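Local coordinates for protein RNA methyltransferase, TrmH family (Porphyromonas gingivalis, PDB 2I6D) that probably transfers methyl groups to RNA, as a knotted member of the TrmH family of the class IV-like SAM-binding methyltransferases, at residues 224-229 with 243-248. Sequence-based numbering, arbitrary orientation.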
loop_
_atom_site.group_PDB
_atom_site.type_symbol
_atom_site.label_atom_id
_atom_site.label_comp_id
_atom_site.label_asym_id
_atom_site.label_seq_id
_atom_site.Cartn_x
_atom_site.Cartn_y
_atom_site.Cartn_z
ATOM N N LEU A 224 -5.089 5.888 21.426
ATOM C CA LEU A 224 -3.677 5.816 21.769
ATOM C C LEU A 224 -2.959 7.113 21.401
ATOM O O LEU A 224 -3.257 7.753 20.378
ATOM C CB LEU A 224 -2.992 4.658 21.010
ATOM C CG LEU A 224 -3.642 3.271 21.190
ATOM C CD1 LEU A 224 -2.892 2.252 20.343
ATOM C CD2 LEU A 224 -3.581 2.866 22.681
ATOM N N THR A 225 -1.962 7.455 22.202
ATOM C CA THR A 225 -1.144 8.620 21.920
ATOM C C THR A 225 0.320 8.229 22.079
ATOM O O THR A 225 0.657 7.393 22.919
ATOM C CB THR A 225 -1.478 9.763 22.889
ATOM O OG1 THR A 225 -2.891 10.000 22.868
ATOM C CG2 THR A 225 -0.794 11.040 22.474
ATOM N N ILE A 226 1.184 8.849 21.286
ATOM C CA ILE A 226 2.618 8.759 21.488
ATOM C C ILE A 226 3.031 10.025 22.221
ATOM O O ILE A 226 2.995 11.123 21.658
ATOM C CB ILE A 226 3.377 8.666 20.139
ATOM C CG1 ILE A 226 2.860 7.467 19.314
ATOM C CG2 ILE A 226 4.902 8.602 20.388
ATOM C CD1 ILE A 226 3.319 7.501 17.838
ATOM N N PRO A 227 3.452 9.884 23.480
ATOM C CA PRO A 227 3.712 11.055 24.312
ATOM C C PRO A 227 4.892 11.885 23.789
ATOM O O PRO A 227 5.899 11.320 23.332
ATOM C CB PRO A 227 4.067 10.456 25.687
ATOM C CG PRO A 227 3.710 8.986 25.599
ATOM C CD PRO A 227 3.736 8.606 24.167
ATOM N N ALA A 228 4.742 13.205 23.831
ATOM C CA ALA A 228 5.863 14.108 23.563
ATOM C C ALA A 228 6.591 14.394 24.856
ATOM O O ALA A 228 5.989 14.411 25.934
ATOM C CB ALA A 228 5.389 15.404 22.934
ATOM N N SER A 229 7.891 14.633 24.755
ATOM C CA SER A 229 8.687 14.907 25.945
ATOM C C SER A 229 9.815 15.856 25.653
ATOM O O SER A 229 10.913 15.688 26.173
ATOM C CB SER A 229 9.250 13.609 26.532
ATOM O OG SER A 229 10.028 12.937 25.558
ATOM N N ALA A 243 3.506 8.499 8.988
ATOM C CA ALA A 243 4.315 7.297 8.769
ATOM C C ALA A 243 5.234 7.069 9.985
ATOM O O ALA A 243 5.530 5.933 10.358
ATOM C CB ALA A 243 5.137 7.446 7.472
ATOM N N ILE A 244 5.746 8.159 10.555
ATOM C CA ILE A 244 6.561 8.074 11.772
ATOM C C ILE A 244 5.736 7.465 12.908
ATOM O O ILE A 244 6.190 6.529 13.595
ATOM C CB ILE A 244 7.132 9.473 12.168
ATOM C CG1 ILE A 244 8.141 9.964 11.113
ATOM C CG2 ILE A 244 7.715 9.485 13.605
ATOM C CD1 ILE A 244 9.479 9.125 11.075
ATOM N N ALA A 245 4.519 7.979 13.106
ATOM C CA ALA A 245 3.648 7.476 14.145
ATOM C C ALA A 245 3.343 5.997 13.892
ATOM O O ALA A 245 3.359 5.186 14.819
ATOM C CB ALA A 245 2.328 8.302 14.202
ATOM N N THR A 246 3.108 5.643 12.631
ATOM C CA THR A 246 2.822 4.243 12.291
ATOM C C THR A 246 3.979 3.307 12.684
ATOM O O THR A 246 3.758 2.220 13.214
ATOM C CB THR A 246 2.531 4.119 10.772
ATOM O OG1 THR A 246 1.400 4.924 10.442
ATOM C CG2 THR A 246 2.263 2.666 10.362
ATOM N N ALA A 247 5.201 3.737 12.394
ATOM C CA ALA A 247 6.406 2.959 12.697
ATOM C C ALA A 247 6.551 2.769 14.213
ATOM O O ALA A 247 6.859 1.675 14.683
ATOM C CB ALA A 247 7.654 3.665 12.135
ATOM N N ILE A 248 6.332 3.841 14.966
ATOM C CA ILE A 248 6.417 3.775 16.417
ATOM C C ILE A 248 5.384 2.776 16.948
ATOM O O ILE A 248 5.729 1.872 17.760
ATOM C CB ILE A 248 6.256 5.168 17.063
ATOM C CG1 ILE A 248 7.521 5.996 16.774
ATOM C CG2 ILE A 248 6.111 5.037 18.594
ATOM C CD1 ILE A 248 7.280 7.512 16.880
#
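I226, the first residue past the end of strand 222-225, meets helix 242-255 with a single side chain, and A245 and I248, one turn apart on the helix, receive it. The contact is wholly apolar; no hydrogen bond runs between 224-229 and 243-248. The tip methyl does most of the touching: CD1 of I226 lies 3.7 Å from CA of A245 and 3.9 Å from its CB, so it rests on the helix backbone as much as on the alanine methyl. The same CD1 stands 3.8 Å from CG2 of I248, the branch methyl, which also comes within 4.1 Å of CG1 of I226. The two isoleucines cross at a slant. In I226, CG1 is anti to the carbonyl carbon (chi1 -56°) and the chain runs on extended (chi2 166°), which carries CD1 out to the helix. None of the three touching residues is buried, so the contact lies at the surface of the domain.

Around this patch, I248 also leans on L240, while L224, on the strand, packs on L249 and W253 farther along the helix. T225 stays tied to the sheet through its OG1, hydrogen-bonded to O of F183. The contact thus joins the end of a parallel strand to the C-terminal helix that follows it, in the SpoU methylase region, whose C-terminal part is tied in a trefoil knot in SPOUT enzymes.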